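Long-range contacts in uncharacterized protein (Sus scrofa, PDB 5BNI), which is porcine CD38, a member of the ADP-ribosyl cyclase family whose fold includes a four-stranded parallel beta sheet flanked by helices: residues Lys73-Ser78 against Met154-Leu159; Phe147-Cys152 against Val178-Pro183; Val186-Ala191 against Asn221-Cys226. All coordinates share one frame; numbering follows the deposited sequence.

Contact 1 of 3, residues Lys73-Ser78 against Met154-Leu159; sequences KTVFWS and MVQVFL
Phe76 and Trp77 of one strand lie against Val157 and Phe158 of the next in a buried pairing of parallel beta strands, in which the edge strand 74-77 runs beside strand 153-160. In the middle of the ladder Phe76 is bonded through both its backbone N and O: its N gives a hydrogen bond of 2.8 Å to Gln156 O, and its O receives Phe158 N at 2.7 Å. Toward the N-terminal end the bond from Gln156 N to Thr74 O is weak, and a water takes over, accepting from Thr74 N and donating to Met154 O.

This is an outer strand pair of the four-stranded parallel sheet of the ADP-ribosyl cyclase fold. On the face of Val75 and Trp77, the six-membered ring of Trp77 and the ring of Phe158 form an offset stack, with centroids 4.4 Å apart and planes at 18°. Phe158 CB reaches the same indole, lying over its six-membered ring in a CH-pi contact. Val75 CG1, anti to the backbone N (chi1 174°), approaches the Phe158 ring at its edge, 3.6 Å from Phe158 CD2. The indole is also held from outside the pair, since Trp77 NE1 is hydrogen-bonded to Gln91 OE1, and Phe158 stacks further on Trp192.

On the other face Val155 CG1 sits at the edge of the Phe76 ring, 3.6 Å from Phe76 CE2, and Val157 CG2 packs on Phe76 CB. Phe147 and Phe173 meet this ring as well.

Contact 2 of 3, residues Phe147-Cys152 against Val178-Pro183; sequences FAENAC and VHSLQP
Gln182 reaches across to the end of helix 135-149 and donates an amide N-H to the backbone carbonyl of Glu149. Its chain is extended beyond CG, which carries NE2 to within 2.7 Å of Glu149 O, with an N-H...O angle of 157°. The acceptor lies in the plane of the Gln182 amide, whereas the donor is tilted 23° from the plane of the Glu149 carbonyl. Lys185 NZ approaches the same oxygen in a weak hydrogen bond. Ala148 directs its methyl at the loop, where CB is 3.9 Å from both Ser180 CB and Leu181 CD2. The Leu181 side chain starts away from the helix, but its CD2 returns to lie 3.3 Å from Ala148 O and also touches the methyl of Ala151. Farther out, the aliphatic part of Glu149 runs beside Ser180, with Glu149 CG 3.5 Å from Ser180 O, while the Glu149 carboxylate makes a salt bridge to Arg146.

A water sits between the backbones, accepting from Gln182 N at 2.9 Å and close to Ala148 O and Ala151 O. Ala148 O is also approached by Leu181 CA in a CA-H...O contact. The loop belongs to the beta-alpha-beta crossover that leads from strand 153-160 through helix 172-177 to its parallel neighbour, strand 186-195, and here it packs on the C-terminal end of helix 135-149.

Contact 3 of 3, residues Val186-Ala191 against Asn221-Cys226; sequences VHTLKA and NIKFTC
Four backbone hydrogen bonds join Val186-Ala191 to Asn221-Cys226, alternating in direction as parallel strands require. Leu189 N donates to Lys223 O and Ala191 N to Thr225 O, each at 2.9 Å and each with an N-H...O angle of 167°. In the return direction Thr225 N gives to Leu189 O at 3.1 Å, and Lys223 N to His187 O at 3.2 Å. Ahead of the ladder, a water lies 3.0 Å from both Val186 O and Asn221 O, at the point where Asn221, with positive phi, completes the Schellman motif ending helix 208-219.

Side chains then pair across the two faces. On one face Thr188 and Lys223 lie alongside each other and point the same way, with Thr188 CB 3.9 Å from Lys223 CB. Next along this face, Lys190 crosses Thr225 obliquely, its CG against the Thr225 hydroxyl OG1. The bent Lys190 chain leads its amine back toward strand 153-160, where NZ makes a weak hydrogen bond to Gln156 OE1.

The opposite face carries the apolar packing. Phe224 CG is anti to the backbone N (chi1 174°), and the ring extends along the neighbouring strand, its CE1 3.3 Å from Ala191 CB and its CD1 near Leu189 CG. Before the strand proper, Ile222 covers the start of the ladder: its CG2 touches both Val186 O and His187 O, and Ile222 CG2 lies 4.3 Å from Val186 CG1.

Together the segments form the strands of a beta-alpha-beta unit whose intervening helix 208-219 covers the face of Leu189 and Phe224 through Leu213, Gln214 and Leu217. Strand 153-160 flanks 186-195 on its other side, and the disulfide from Cys226 to Cys205 ties strand 223-230 to the connection between strand 186-195 and helix 208-219.

How the contacts relate
From the N terminus, the chain first lays down 73-78 and closes contact 1 only when it returns as 154-159. Between these two, 147-152 opens contact 2, which 178-183 completes after contact 1 has closed, so the two loops cross. Contact 3 follows in series, opening at 186-191 and closing at 221-226. Contacts 1 and 3 are the outer pairings of one parallel sheet and are joined through strands 153-160 and 186-195, where Val155 O probably accepts from Lys190 N. Contact 2 ties the helix end to the loop beside this sheet: Phe147 packs on Thr74 of contact 1, and the Ala151 carbonyl lies on the Val186 side chain of contact 3.

Contact 1 of 3, residues Lys73-Ser78 against Met154-Leu159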
loop_
_atom_site.group_PDB
_atom_site.type_symbol
_atom_site.label_atom_id
_atom_site.label_comp_id
_atom_site.label_asym_id
_atom_site.label_seq_id
_atom_site.Cartn_x
_atom_site.Cartn_y
_atom_site.Cartn_z
ATOM N N LYS A 73 0.356 14.982 -0.736
ATOM C CA LYS A 73 1.541 14.147 -0.572
ATOM C C LYS A 73 1.317 12.652 -0.777
ATOM O O LYS A 73 2.259 11.872 -0.664
ATOM C CB LYS A 73 2.186 14.384 0.808
ATOM C CG LYS A 73 2.486 15.836 1.106
ATOM C CD LYS A 73 3.598 16.348 0.220
ATOM C CE LYS A 73 3.581 17.855 0.125
ATOM N NZ LYS A 73 3.927 18.203 -1.275
ATOM N N THR A 74 0.088 12.235 -1.066
ATOM C CA THR A 74 -0.170 10.814 -1.291
ATOM C C THR A 74 0.331 10.380 -2.660
ATOM O O THR A 74 0.041 11.022 -3.674
ATOM C CB THR A 74 -1.673 10.480 -1.170
ATOM O OG1 THR A 74 -2.116 10.705 0.183
ATOM C CG2 THR A 74 -1.936 9.034 -1.567
ATOM N N VAL A 75 1.081 9.282 -2.689
ATOM C CA VAL A 75 1.637 8.753 -3.937
ATOM C C VAL A 75 1.361 7.258 -4.102
ATOM O O VAL A 75 1.188 6.534 -3.126
ATOM C CB VAL A 75 3.150 9.011 -4.002
ATOM C CG1 VAL A 75 3.747 8.344 -5.215
ATOM C CG2 VAL A 75 3.393 10.497 -4.093
ATOM N N PHE A 76 1.333 6.811 -5.348
ATOM C CA PHE A 76 1.118 5.410 -5.682
ATOM C C PHE A 76 2.102 4.985 -6.753
ATOM O O PHE A 76 2.283 5.692 -7.745
ATOM C CB PHE A 76 -0.305 5.195 -6.220
ATOM C CG PHE A 76 -1.379 5.409 -5.196
ATOM C CD1 PHE A 76 -1.595 4.474 -4.194
ATOM C CD2 PHE A 76 -2.150 6.555 -5.207
ATOM C CE1 PHE A 76 -2.560 4.685 -3.221
ATOM C CE2 PHE A 76 -3.112 6.778 -4.236
ATOM C CZ PHE A 76 -3.319 5.836 -3.242
ATOM N N TRP A 77 2.744 3.845 -6.556
ATOM C CA TRP A 77 3.643 3.292 -7.566
ATOM C C TRP A 77 2.957 2.039 -8.055
ATOM O O TRP A 77 2.843 1.074 -7.296
ATOM C CB TRP A 77 5.022 2.988 -6.950
ATOM C CG TRP A 77 5.781 4.257 -6.716
ATOM C CD1 TRP A 77 5.574 5.159 -5.702
ATOM C CD2 TRP A 77 6.786 4.827 -7.550
ATOM N NE1 TRP A 77 6.382 6.249 -5.854
ATOM C CE2 TRP A 77 7.145 6.076 -6.979
ATOM C CE3 TRP A 77 7.432 4.413 -8.720
ATOM C CZ2 TRP A 77 8.113 6.910 -7.542
ATOM C CZ3 TRP A 77 8.397 5.246 -9.283
ATOM C CH2 TRP A 77 8.722 6.483 -8.692
ATOM N N SER A 78 2.466 2.067 -9.297
ATOM C CA SER A 78 1.739 0.922 -9.860
ATOM C C SER A 78 2.611 0.172 -10.840
ATOM O O SER A 78 3.022 0.720 -11.849
ATOM C CB SER A 78 0.431 1.358 -10.530
ATOM O OG SER A 78 -0.267 0.240 -11.059
ATOM N N MET A 154 -4.170 16.891 -4.068
ATOM C CA MET A 154 -3.680 16.299 -5.296
ATOM C C MET A 154 -3.040 14.950 -4.976
ATOM O O MET A 154 -2.391 14.793 -3.942
ATOM C CB MET A 154 -2.671 17.257 -5.965
ATOM C CG MET A 154 -2.269 16.928 -7.406
ATOM S SD MET A 154 -0.676 16.097 -7.474
ATOM C CE MET A 154 0.324 17.166 -6.418
ATOM N N VAL A 155 -3.236 13.972 -5.866
ATOM C CA VAL A 155 -2.705 12.618 -5.700
ATOM C C VAL A 155 -1.968 12.238 -6.974
ATOM O O VAL A 155 -2.328 12.688 -8.061
ATOM C CB VAL A 155 -3.842 11.631 -5.414
ATOM C CG1 VAL A 155 -3.342 10.198 -5.355
ATOM C CG2 VAL A 155 -4.488 11.987 -4.081
ATOM N N GLN A 156 -0.915 11.426 -6.848
ATOM C CA GLN A 156 -0.166 11.002 -8.018
ATOM C C GLN A 156 0.157 9.533 -8.028
ATOM O O GLN A 156 0.407 8.918 -6.980
ATOM C CB GLN A 156 1.113 11.818 -8.165
ATOM C CG GLN A 156 1.722 12.261 -6.871
ATOM C CD GLN A 156 2.691 13.407 -7.081
ATOM O OE1 GLN A 156 2.457 14.293 -7.904
ATOM N NE2 GLN A 156 3.787 13.393 -6.330
ATOM N N VAL A 157 0.148 8.971 -9.229
ATOM C CA VAL A 157 0.452 7.561 -9.433
ATOM C C VAL A 157 1.540 7.493 -10.483
ATOM O O VAL A 157 1.438 8.117 -11.545
ATOM C CB VAL A 157 -0.794 6.716 -9.867
ATOM C CG1 VAL A 157 -1.365 7.203 -11.186
ATOM C CG2 VAL A 157 -0.417 5.239 -9.963
ATOM N N PHE A 158 2.590 6.745 -10.172
ATOM C CA PHE A 158 3.682 6.579 -11.095
ATOM C C PHE A 158 3.499 5.282 -11.884
ATOM O O PHE A 158 3.381 4.192 -11.308
ATOM C CB PHE A 158 5.016 6.623 -10.342
ATOM C CG PHE A 158 5.390 8.006 -9.862
ATOM C CD1 PHE A 158 6.029 8.897 -10.710
ATOM C CD2 PHE A 158 5.070 8.430 -8.566
ATOM C CE1 PHE A 158 6.352 10.198 -10.282
ATOM C CE2 PHE A 158 5.380 9.723 -8.137
ATOM C CZ PHE A 158 6.032 10.608 -8.996
ATOM N N LEU A 159 3.452 5.422 -13.210
ATOM C CA LEU A 159 3.241 4.298 -14.108
ATOM C C LEU A 159 4.423 4.004 -14.995
ATOM O O LEU A 159 5.280 4.854 -15.212
ATOM C CB LEU A 159 2.026 4.562 -14.987
ATOM C CG LEU A 159 0.752 4.741 -14.176
ATOM C CD1 LEU A 159 -0.323 5.372 -15.039
ATOM C CD2 LEU A 159 0.315 3.408 -13.567
HETATM O O HOH W 1 -2.169 13.478 -1.721
#

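Contact 2 of 3, residues Phe147-Cys152 against Val178-Pro183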
loop_
_atom_site.group_PDB
_atom_site.type_symbol
_atom_site.label_atom_id
_atom_site.label_comp_id
_atom_site.label_asym_id
_atom_site.label_seq_id
_atom_site.Cartn_x
_atom_site.Cartn_y
_atom_site.Cartn_z
ATOM N N PHE A 147 -5.692 4.063 2.776
ATOM C CA PHE A 147 -4.694 5.043 2.366
ATOM C C PHE A 147 -5.294 5.942 1.314
ATOM O O PHE A 147 -5.124 7.164 1.353
ATOM C CB PHE A 147 -3.465 4.318 1.805
ATOM C CG PHE A 147 -2.305 5.215 1.481
ATOM C CD1 PHE A 147 -1.750 6.047 2.446
ATOM C CD2 PHE A 147 -1.736 5.199 0.217
ATOM C CE1 PHE A 147 -0.663 6.884 2.155
ATOM C CE2 PHE A 147 -0.653 6.030 -0.093
ATOM C CZ PHE A 147 -0.112 6.868 0.871
ATOM N N ALA A 148 -6.018 5.330 0.384
ATOM C CA ALA A 148 -6.635 6.084 -0.696
ATOM C C ALA A 148 -7.844 6.884 -0.238
ATOM O O ALA A 148 -8.156 7.914 -0.835
ATOM C CB ALA A 148 -7.015 5.152 -1.837
ATOM N N GLU A 149 -8.528 6.401 0.801
ATOM C CA GLU A 149 -9.720 7.078 1.336
ATOM C C GLU A 149 -9.339 8.336 2.094
ATOM O O GLU A 149 -10.095 9.302 2.130
ATOM C CB GLU A 149 -10.474 6.163 2.281
ATOM C CG GLU A 149 -11.184 4.997 1.612
ATOM C CD GLU A 149 -11.829 4.056 2.620
ATOM O OE1 GLU A 149 -12.465 3.068 2.182
ATOM O OE2 GLU A 149 -11.712 4.311 3.853
ATOM N N ASN A 150 -8.155 8.308 2.697
ATOM C CA ASN A 150 -7.650 9.429 3.477
ATOM C C ASN A 150 -6.819 10.370 2.648
ATOM O O ASN A 150 -6.344 11.377 3.159
ATOM C CB ASN A 150 -6.852 8.914 4.669
ATOM C CG ASN A 150 -7.720 8.132 5.632
ATOM O OD1 ASN A 150 -7.215 7.405 6.476
ATOM N ND2 ASN A 150 -9.042 8.277 5.507
ATOM N N ALA A 151 -6.653 10.043 1.368
ATOM C CA ALA A 151 -5.831 10.867 0.484
ATOM C C ALA A 151 -6.517 12.202 0.257
ATOM O O ALA A 151 -7.715 12.264 0.129
ATOM C CB ALA A 151 -5.591 10.171 -0.836
ATOM N N CYS A 152 -5.766 13.284 0.213
ATOM C CA CYS A 152 -6.412 14.572 -0.018
ATOM C C CYS A 152 -5.627 15.509 -0.894
ATOM O O CYS A 152 -4.383 15.526 -0.905
ATOM C CB CYS A 152 -6.786 15.341 1.277
ATOM S SG CYS A 152 -5.470 15.609 2.467
ATOM N N VAL A 178 -7.722 3.590 -6.787
ATOM C CA VAL A 178 -8.385 4.694 -7.495
ATOM C C VAL A 178 -9.843 4.773 -7.115
ATOM O O VAL A 178 -10.397 5.856 -7.000
ATOM C CB VAL A 178 -8.370 4.541 -9.039
ATOM C CG1 VAL A 178 -7.075 5.068 -9.611
ATOM C CG2 VAL A 178 -8.612 3.091 -9.446
ATOM N N HIS A 179 -10.470 3.621 -6.955
ATOM C CA HIS A 179 -11.876 3.582 -6.618
ATOM C C HIS A 179 -12.167 4.037 -5.198
ATOM O O HIS A 179 -13.279 4.432 -4.899
ATOM C CB HIS A 179 -12.418 2.187 -6.885
ATOM C CG HIS A 179 -12.457 1.856 -8.335
ATOM N ND1 HIS A 179 -13.278 2.518 -9.217
ATOM C CD2 HIS A 179 -11.749 0.967 -9.070
ATOM C CE1 HIS A 179 -13.086 2.042 -10.434
ATOM N NE2 HIS A 179 -12.165 1.096 -10.375
ATOM N N SER A 180 -11.162 3.984 -4.329
ATOM C CA SER A 180 -11.359 4.395 -2.954
ATOM C C SER A 180 -10.970 5.848 -2.746
ATOM O O SER A 180 -11.041 6.347 -1.623
ATOM C CB SER A 180 -10.557 3.503 -2.011
ATOM O OG SER A 180 -11.239 2.288 -1.770
ATOM N N LEU A 181 -10.533 6.528 -3.807
ATOM C CA LEU A 181 -10.231 7.955 -3.682
ATOM C C LEU A 181 -11.581 8.652 -3.577
ATOM O O LEU A 181 -12.542 8.243 -4.222
ATOM C CB LEU A 181 -9.443 8.487 -4.893
ATOM C CG LEU A 181 -8.004 7.962 -5.074
ATOM C CD1 LEU A 181 -7.406 8.453 -6.376
ATOM C CD2 LEU A 181 -7.116 8.401 -3.925
ATOM N N GLN A 182 -11.677 9.705 -2.787
ATOM C CA GLN A 182 -12.966 10.367 -2.621
ATOM C C GLN A 182 -13.034 11.743 -3.299
ATOM O O GLN A 182 -12.178 12.600 -3.072
ATOM C CB GLN A 182 -13.293 10.474 -1.146
ATOM C CG GLN A 182 -13.117 9.169 -0.401
ATOM C CD GLN A 182 -13.682 9.233 1.007
ATOM O OE1 GLN A 182 -14.905 9.240 1.205
ATOM N NE2 GLN A 182 -12.796 9.255 1.992
ATOM N N PRO A 183 -14.068 11.964 -4.133
ATOM C CA PRO A 183 -14.221 13.246 -4.818
ATOM C C PRO A 183 -14.288 14.388 -3.827
ATOM O O PRO A 183 -13.972 15.523 -4.183
ATOM C CB PRO A 183 -15.570 13.085 -5.545
ATOM C CG PRO A 183 -15.664 11.625 -5.812
ATOM C CD PRO A 183 -15.125 11.009 -4.533
HETATM O O HOH W 2 -9.501 10.156 -0.950
#

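Contact 3 of 3, residues Val186-Ala191 against Asn221-Cys226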
loop_
_atom_site.group_PDB
_atom_site.type_symbol
_atom_site.label_atom_id
_atom_site.label_comp_id
_atom_site.label_asym_id
_atom_site.label_seq_id
_atom_site.Cartn_x
_atom_site.Cartn_y
_atom_site.Cartn_z
ATOM N N VAL A 186 -10.231 14.675 -2.765
ATOM C CA VAL A 186 -9.243 14.685 -3.836
ATOM C C VAL A 186 -9.752 15.409 -5.085
ATOM O O VAL A 186 -10.635 14.914 -5.791
ATOM C CB VAL A 186 -8.847 13.248 -4.224
ATOM C CG1 VAL A 186 -7.854 13.263 -5.372
ATOM C CG2 VAL A 186 -8.250 12.511 -3.034
ATOM N N HIS A 187 -9.173 16.570 -5.381
ATOM C CA HIS A 187 -9.593 17.319 -6.537
ATOM C C HIS A 187 -8.967 16.878 -7.868
ATOM O O HIS A 187 -9.598 17.010 -8.916
ATOM C CB HIS A 187 -9.420 18.821 -6.293
ATOM C CG HIS A 187 -8.018 19.249 -5.986
ATOM N ND1 HIS A 187 -7.057 19.399 -6.962
ATOM C CD2 HIS A 187 -7.428 19.598 -4.819
ATOM C CE1 HIS A 187 -5.930 19.812 -6.413
ATOM N NE2 HIS A 187 -6.127 19.945 -5.110
ATOM N N THR A 188 -7.743 16.355 -7.853
ATOM C CA THR A 188 -7.105 15.887 -9.089
ATOM C C THR A 188 -6.137 14.728 -8.883
ATOM O O THR A 188 -5.488 14.623 -7.849
ATOM C CB THR A 188 -6.336 17.011 -9.873
ATOM O OG1 THR A 188 -4.931 16.900 -9.630
ATOM C CG2 THR A 188 -6.782 18.404 -9.486
ATOM N N LEU A 189 -6.041 13.868 -9.890
ATOM C CA LEU A 189 -5.066 12.790 -9.898
ATOM C C LEU A 189 -4.049 13.088 -10.976
ATOM O O LEU A 189 -4.402 13.309 -12.118
ATOM C CB LEU A 189 -5.722 11.438 -10.200
ATOM C CG LEU A 189 -4.731 10.312 -10.503
ATOM C CD1 LEU A 189 -3.761 10.150 -9.361
ATOM C CD2 LEU A 189 -5.470 9.027 -10.690
ATOM N N LYS A 190 -2.780 13.102 -10.620
ATOM C CA LYS A 190 -1.735 13.359 -11.588
ATOM C C LYS A 190 -1.034 12.049 -11.891
ATOM O O LYS A 190 -0.532 11.381 -10.990
ATOM C CB LYS A 190 -0.746 14.369 -11.030
ATOM C CG LYS A 190 -0.261 15.337 -12.085
ATOM C CD LYS A 190 1.230 15.234 -12.330
ATOM C CE LYS A 190 1.921 16.470 -11.757
ATOM N NZ LYS A 190 2.807 16.182 -10.587
ATOM N N ALA A 191 -1.002 11.671 -13.164
ATOM C CA ALA A 191 -0.353 10.435 -13.565
ATOM C C ALA A 191 0.936 10.751 -14.265
ATOM O O ALA A 191 0.992 11.661 -15.085
ATOM C CB ALA A 191 -1.258 9.638 -14.476
ATOM N N ASN A 221 -15.923 12.347 -10.880
ATOM C CA ASN A 221 -15.836 13.799 -10.912
ATOM C C ASN A 221 -14.491 14.308 -10.397
ATOM O O ASN A 221 -14.414 15.334 -9.728
ATOM C CB ASN A 221 -16.987 14.403 -10.117
ATOM C CG ASN A 221 -18.345 13.993 -10.671
ATOM O OD1 ASN A 221 -18.621 14.152 -11.857
ATOM N ND2 ASN A 221 -19.194 13.451 -9.813
ATOM N N ILE A 222 -13.428 13.581 -10.713
ATOM C CA ILE A 222 -12.096 13.979 -10.307
ATOM C C ILE A 222 -11.248 14.255 -11.541
ATOM O O ILE A 222 -11.194 13.441 -12.475
ATOM C CB ILE A 222 -11.422 12.885 -9.476
ATOM C CG1 ILE A 222 -12.225 12.641 -8.213
ATOM C CG2 ILE A 222 -10.024 13.307 -9.079
ATOM C CD1 ILE A 222 -11.601 11.617 -7.311
ATOM N N LYS A 223 -10.586 15.405 -11.537
ATOM C CA LYS A 223 -9.768 15.807 -12.654
ATOM C C LYS A 223 -8.596 14.843 -12.815
ATOM O O LYS A 223 -8.117 14.251 -11.836
ATOM C CB LYS A 223 -9.283 17.237 -12.425
ATOM C CG LYS A 223 -8.398 17.825 -13.517
ATOM C CD LYS A 223 -7.952 19.220 -13.123
ATOM C CE LYS A 223 -6.739 19.689 -13.922
ATOM N NZ LYS A 223 -7.117 20.157 -15.278
ATOM N N PHE A 224 -8.157 14.661 -14.059
ATOM C CA PHE A 224 -7.011 13.809 -14.362
ATOM C C PHE A 224 -6.052 14.522 -15.305
ATOM O O PHE A 224 -6.482 15.173 -16.248
ATOM C CB PHE A 224 -7.461 12.501 -14.992
ATOM C CG PHE A 224 -6.328 11.630 -15.461
ATOM C CD1 PHE A 224 -5.489 11.036 -14.550
ATOM C CD2 PHE A 224 -6.107 11.401 -16.826
ATOM C CE1 PHE A 224 -4.444 10.221 -14.976
ATOM C CE2 PHE A 224 -5.063 10.590 -17.260
ATOM C CZ PHE A 224 -4.233 10.000 -16.331
ATOM N N THR A 225 -4.760 14.389 -15.035
ATOM C CA THR A 225 -3.724 14.945 -15.885
ATOM C C THR A 225 -2.685 13.860 -16.063
ATOM O O THR A 225 -2.513 13.011 -15.205
ATOM C CB THR A 225 -3.050 16.177 -15.246
ATOM O OG1 THR A 225 -2.566 15.812 -13.950
ATOM C CG2 THR A 225 -4.022 17.321 -15.119
ATOM N N CYS A 226 -1.989 13.887 -17.187
ATOM C CA CYS A 226 -0.972 12.896 -17.491
ATOM C C CYS A 226 0.237 13.585 -18.101
ATOM O O CYS A 226 0.123 14.449 -18.965
ATOM C CB CYS A 226 -1.523 11.844 -18.444
ATOM S SG CYS A 226 -0.386 10.467 -18.710
HETATM O O HOH W 3 -13.054 16.061 -7.188
#